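PDB 6CC2: cell division control protein 45 cdc45 putative from Entamoeba histolytica, which probably acts in eukaryotic DNA replication as the Cdc45 partner of the MCM2-7 and GINS proteins in the replicative helicase. Local coordinates for residues P57-K69 / F82-L95. Residues are numbered along the deposited sequence; the frame is centred on the assembly and turned at random.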
loop_
_atom_site.group_PDB
_atom_site.type_symbol
_atom_site.label_atom_id
_atom_site.label_comp_id
_atom_site.label_asym_id
_atom_site.label_seq_id
_atom_site.Cartn_x
_atom_site.Cartn_y
_atom_site.Cartn_z
ATOM N N PRO A 57 2.374 -13.703 8.512
ATOM C CA PRO A 57 2.808 -12.542 7.699
ATOM C C PRO A 57 4.038 -12.906 6.878
ATOM O O PRO A 57 5.065 -13.290 7.429
ATOM C CB PRO A 57 3.111 -11.461 8.739
ATOM C CG PRO A 57 2.387 -11.892 9.984
ATOM C CD PRO A 57 2.470 -13.412 9.959
ATOM N N VAL A 58 3.930 -12.784 5.556
ATOM C CA VAL A 58 5.029 -13.139 4.654
ATOM C C VAL A 58 5.467 -11.905 3.887
ATOM O O VAL A 58 4.630 -11.145 3.390
ATOM C CB VAL A 58 4.641 -14.262 3.669
ATOM C CG1 VAL A 58 4.446 -15.570 4.433
ATOM C CG2 VAL A 58 3.381 -13.884 2.862
ATOM N N ASN A 59 6.788 -11.748 3.768
ATOM C CA ASN A 59 7.402 -10.619 3.085
ATOM C C ASN A 59 7.932 -10.963 1.694
ATOM O O ASN A 59 8.254 -10.043 0.938
ATOM C CB ASN A 59 8.550 -10.056 3.946
ATOM C CG ASN A 59 9.588 -11.116 4.337
ATOM O OD1 ASN A 59 9.260 -12.275 4.643
ATOM N ND2 ASN A 59 10.858 -10.710 4.361
ATOM N N ASN A 60 8.040 -12.248 1.356
ATOM C CA ASN A 60 8.514 -12.691 0.047
ATOM C C ASN A 60 8.143 -14.160 -0.108
ATOM O O ASN A 60 7.654 -14.799 0.830
ATOM C CB ASN A 60 10.016 -12.448 -0.107
ATOM C CG ASN A 60 10.825 -13.125 0.975
ATOM O OD1 ASN A 60 10.745 -14.359 1.161
ATOM N ND2 ASN A 60 11.641 -12.336 1.694
ATOM N N TYR A 61 8.396 -14.707 -1.303
ATOM C CA TYR A 61 7.990 -16.082 -1.553
ATOM C C TYR A 61 8.916 -17.102 -0.912
ATOM O O TYR A 61 8.500 -18.256 -0.690
ATOM C CB TYR A 61 7.871 -16.347 -3.052
ATOM C CG TYR A 61 6.660 -15.703 -3.659
ATOM C CD1 TYR A 61 5.388 -16.054 -3.246
ATOM C CD2 TYR A 61 6.777 -14.747 -4.646
ATOM C CE1 TYR A 61 4.269 -15.468 -3.785
ATOM C CE2 TYR A 61 5.663 -14.150 -5.208
ATOM C CZ TYR A 61 4.398 -14.523 -4.776
ATOM O OH TYR A 61 3.279 -13.924 -5.291
ATOM N N GLU A 62 10.158 -16.722 -0.610
ATOM C CA GLU A 62 11.044 -17.622 0.109
ATOM C C GLU A 62 10.491 -17.919 1.495
ATOM O O GLU A 62 10.508 -19.073 1.949
ATOM C CB GLU A 62 12.445 -17.019 0.210
ATOM C CG GLU A 62 13.063 -16.631 -1.118
ATOM C CD GLU A 62 14.487 -16.124 -0.961
ATOM O OE1 GLU A 62 15.173 -16.554 -0.007
ATOM O OE2 GLU A 62 14.917 -15.292 -1.789
ATOM N N THR A 63 10.042 -16.879 2.202
ATOM C CA THR A 63 9.453 -17.062 3.524
ATOM C C THR A 63 8.178 -17.894 3.439
ATOM O O THR A 63 7.986 -18.853 4.212
ATOM C CB THR A 63 9.158 -15.700 4.155
ATOM O OG1 THR A 63 10.394 -15.016 4.374
ATOM C CG2 THR A 63 8.422 -15.860 5.486
ATOM N N LEU A 64 7.302 -17.542 2.497
ATOM C CA LEU A 64 6.084 -18.313 2.285
ATOM C C LEU A 64 6.418 -19.791 2.115
ATOM O O LEU A 64 5.834 -20.651 2.781
ATOM C CB LEU A 64 5.329 -17.762 1.070
ATOM C CG LEU A 64 3.951 -18.396 0.827
ATOM C CD1 LEU A 64 3.009 -17.426 0.117
ATOM C CD2 LEU A 64 4.056 -19.672 0.019
ATOM N N SER A 65 7.377 -20.099 1.243
ATOM C CA SER A 65 7.718 -21.491 0.966
ATOM C C SER A 65 8.278 -22.181 2.204
ATOM O O SER A 65 7.948 -23.340 2.480
ATOM C CB SER A 65 8.721 -21.554 -0.186
ATOM O OG SER A 65 9.024 -22.906 -0.498
ATOM N N ARG A 66 9.112 -21.474 2.979
ATOM C CA ARG A 66 9.734 -22.081 4.148
ATOM C C ARG A 66 8.711 -22.391 5.231
ATOM O O ARG A 66 8.747 -23.472 5.828
ATOM C CB ARG A 66 10.830 -21.164 4.681
ATOM C CG ARG A 66 12.128 -21.253 3.873
ATOM C CD ARG A 66 13.263 -20.462 4.526
ATOM N NE ARG A 66 14.549 -20.714 3.880
ATOM C CZ ARG A 66 15.176 -19.870 3.063
ATOM N NH1 ARG A 66 14.649 -18.685 2.770
ATOM N NH2 ARG A 66 16.346 -20.216 2.537
ATOM N N VAL A 67 7.797 -21.451 5.511
ATOM C CA VAL A 67 6.788 -21.712 6.537
ATOM C C VAL A 67 5.848 -22.822 6.083
ATOM O O VAL A 67 5.493 -23.714 6.865
ATOM C CB VAL A 67 6.011 -20.427 6.879
ATOM C CG1 VAL A 67 4.836 -20.747 7.801
ATOM C CG2 VAL A 67 6.926 -19.392 7.497
ATOM N N PHE A 68 5.415 -22.771 4.816
ATOM C CA PHE A 68 4.554 -23.824 4.284
ATOM C C PHE A 68 5.191 -25.192 4.498
ATOM O O PHE A 68 4.562 -26.103 5.047
ATOM C CB PHE A 68 4.272 -23.571 2.807
ATOM C CG PHE A 68 3.240 -24.510 2.207
ATOM C CD1 PHE A 68 1.889 -24.231 2.310
ATOM C CD2 PHE A 68 3.632 -25.644 1.524
ATOM C CE1 PHE A 68 0.948 -25.071 1.748
ATOM C CE2 PHE A 68 2.687 -26.501 0.968
ATOM C CZ PHE A 68 1.355 -26.210 1.081
ATOM N N LYS A 69 6.471 -25.334 4.129
ATOM C CA LYS A 69 7.141 -26.619 4.278
ATOM C C LYS A 69 7.218 -27.043 5.743
ATOM O O LYS A 69 7.014 -28.216 6.070
ATOM C CB LYS A 69 8.537 -26.557 3.668
ATOM C CG LYS A 69 9.270 -27.899 3.715
ATOM C CD LYS A 69 10.699 -27.784 3.224
ATOM C CE LYS A 69 11.370 -29.160 3.186
ATOM N NZ LYS A 69 12.812 -29.062 2.847
ATOM N N PHE A 82 -3.700 -17.845 0.767
ATOM C CA PHE A 82 -2.662 -16.906 0.370
ATOM C C PHE A 82 -3.362 -15.611 -0.018
ATOM O O PHE A 82 -4.219 -15.605 -0.920
ATOM C CB PHE A 82 -1.843 -17.460 -0.792
ATOM C CG PHE A 82 -1.131 -18.759 -0.480
ATOM C CD1 PHE A 82 -0.574 -18.986 0.769
ATOM C CD2 PHE A 82 -1.035 -19.746 -1.433
ATOM C CE1 PHE A 82 0.084 -20.174 1.057
ATOM C CE2 PHE A 82 -0.372 -20.940 -1.155
ATOM C CZ PHE A 82 0.191 -21.153 0.099
ATOM N N ILE A 83 -3.032 -14.525 0.686
ATOM C CA ILE A 83 -3.734 -13.248 0.533
ATOM C C ILE A 83 -2.816 -12.222 -0.130
ATOM O O ILE A 83 -1.773 -11.852 0.422
ATOM C CB ILE A 83 -4.248 -12.745 1.893
ATOM C CG1 ILE A 83 -5.231 -13.760 2.484
ATOM C CG2 ILE A 83 -4.893 -11.370 1.754
ATOM C CD1 ILE A 83 -5.708 -13.421 3.889
ATOM N N ASP A 84 -3.256 -11.748 -1.303
ATOM C CA ASP A 84 -2.586 -10.711 -2.119
ATOM C C ASP A 84 -1.204 -11.157 -2.576
ATOM O O ASP A 84 -0.338 -10.350 -2.868
ATOM C CB ASP A 84 -2.531 -9.353 -1.412
ATOM C CG ASP A 84 -2.939 -8.184 -2.345
ATOM O OD1 ASP A 84 -3.352 -8.442 -3.500
ATOM O OD2 ASP A 84 -2.862 -7.004 -1.922
ATOM N N CYS A 85 -1.003 -12.467 -2.672
ATOM C CA CYS A 85 0.181 -13.047 -3.276
ATOM C C CYS A 85 -0.185 -14.432 -3.801
ATOM O O CYS A 85 -1.274 -14.945 -3.528
ATOM C CB CYS A 85 1.337 -13.141 -2.279
ATOM S SG CYS A 85 1.004 -14.178 -0.826
ATOM N N ALA A 86 0.729 -14.996 -4.590
ATOM C CA ALA A 86 0.730 -16.369 -5.068
ATOM C C ALA A 86 -0.124 -16.609 -6.302
ATOM O O ALA A 86 0.109 -17.578 -7.030
ATOM C CB ALA A 86 0.264 -17.335 -3.975
ATOM N N GLY A 87 -1.110 -15.752 -6.568
ATOM C CA GLY A 87 -2.000 -16.008 -7.695
ATOM C C GLY A 87 -1.306 -15.989 -9.046
ATOM O O GLY A 87 -1.725 -16.685 -9.968
ATOM N N SER A 88 -0.261 -15.175 -9.197
ATOM C CA SER A 88 0.383 -14.997 -10.491
ATOM C C SER A 88 1.714 -15.736 -10.613
ATOM O O SER A 88 2.411 -15.568 -11.621
ATOM C CB SER A 88 0.569 -13.508 -10.781
ATOM O OG SER A 88 -0.721 -12.902 -10.909
ATOM N N ILE A 89 2.062 -16.588 -9.655
ATOM C CA ILE A 89 3.244 -17.425 -9.779
ATOM C C ILE A 89 2.813 -18.886 -9.895
ATOM O O ILE A 89 1.677 -19.247 -9.598
ATOM C CB ILE A 89 4.215 -17.230 -8.618
ATOM C CG1 ILE A 89 3.584 -17.692 -7.309
ATOM C CG2 ILE A 89 4.639 -15.775 -8.520
ATOM C CD1 ILE A 89 4.594 -17.852 -6.178
ATOM N N ASP A 90 3.752 -19.732 -10.309
ATOM C CA ASP A 90 3.506 -21.169 -10.459
ATOM C C ASP A 90 3.579 -21.796 -9.071
ATOM O O ASP A 90 4.635 -22.230 -8.619
ATOM C CB ASP A 90 4.516 -21.774 -11.425
ATOM C CG ASP A 90 4.198 -23.217 -11.779
ATOM O OD1 ASP A 90 3.346 -23.826 -11.102
ATOM O OD2 ASP A 90 4.808 -23.736 -12.743
ATOM N N VAL A 91 2.424 -21.841 -8.391
ATOM C CA VAL A 91 2.368 -22.268 -6.997
ATOM C C VAL A 91 2.816 -23.714 -6.843
ATOM O O VAL A 91 3.546 -24.053 -5.901
ATOM C CB VAL A 91 0.943 -22.076 -6.444
ATOM C CG1 VAL A 91 0.783 -22.815 -5.117
ATOM C CG2 VAL A 91 0.635 -20.621 -6.274
ATOM N N SER A 92 2.366 -24.596 -7.738
ATOM C CA SER A 92 2.766 -25.996 -7.656
ATOM C C SER A 92 4.278 -26.145 -7.754
ATOM O O SER A 92 4.878 -26.968 -7.053
ATOM C CB SER A 92 2.077 -26.804 -8.764
ATOM O OG SER A 92 2.464 -28.158 -8.716
ATOM N N GLU A 93 4.910 -25.363 -8.626
ATOM C CA GLU A 93 6.364 -25.412 -8.750
ATOM C C GLU A 93 7.040 -24.921 -7.480
ATOM O O GLU A 93 8.048 -25.491 -7.045
ATOM C CB GLU A 93 6.804 -24.584 -9.952
ATOM C CG GLU A 93 8.307 -24.494 -10.152
ATOM C CD GLU A 93 8.669 -23.798 -11.452
ATOM O OE1 GLU A 93 9.255 -24.454 -12.339
ATOM O OE2 GLU A 93 8.354 -22.597 -11.593
ATOM N N LEU A 94 6.488 -23.879 -6.861
ATOM C CA LEU A 94 7.105 -23.306 -5.671
ATOM C C LEU A 94 7.046 -24.284 -4.506
ATOM O O LEU A 94 8.061 -24.546 -3.852
ATOM C CB LEU A 94 6.415 -21.985 -5.309
ATOM C CG LEU A 94 6.953 -21.278 -4.061
ATOM C CD1 LEU A 94 8.365 -20.757 -4.326
ATOM C CD2 LEU A 94 6.042 -20.161 -3.620
ATOM N N LEU A 95 5.871 -24.860 -4.254
ATOM C CA LEU A 95 5.633 -25.593 -3.019
ATOM C C LEU A 95 5.614 -27.101 -3.167
ATOM O O LEU A 95 5.763 -27.795 -2.159
ATOM C CB LEU A 95 4.307 -25.147 -2.393
ATOM C CG LEU A 95 4.181 -23.648 -2.157
ATOM C CD1 LEU A 95 2.778 -23.310 -1.654
ATOM C CD2 LEU A 95 5.230 -23.156 -1.176
HETATM O O HOH W 1 10.203 -23.312 -2.742
#
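Val58 opens the contact, its CG2 lying 4.4 Å from Cys85 SG before the helix, where Asn60 OD1 accepts from Thr63 N, an N-cap bond. Tyr61, in the first turn, points toward 82-95: with CG beside the backbone N (chi1 -73°) the ring reaches the start of the Ala86-Ile89 turn, and its OH accepts from Ala86 N at 2.9 Å, the donor sitting at the ring edge, in plane. Ile89 comes from the opposite direction and lays CD1 on one face of this ring, 3.5 Å from the centroid and displaced toward the rim; Phe517 meets the tyrosine edge-to-face. Leu64 splits its branches, CD1 over a face of Phe82 and 3.9 Å from Cys85 SG, CD2 against the methyls of Leu94 and Leu95. At Ser65 a water bridges OG to Leu94 O, while Leu95 CD2 packs on Ser65 CA at 3.7 Å. Phe68 finishes the row: Leu95 CD1 stands almost over the ring centre, 3.9 Å from the centroid, and Phe68 CD1 meets the edge of the Phe82 ring. Helix 61-71 packs against one face of the parallel sheet, the axes of 61-69 and 91-95 crossing at -64°, the alpha/beta layering expected of the RecJ-like DHH domain of Cdc45.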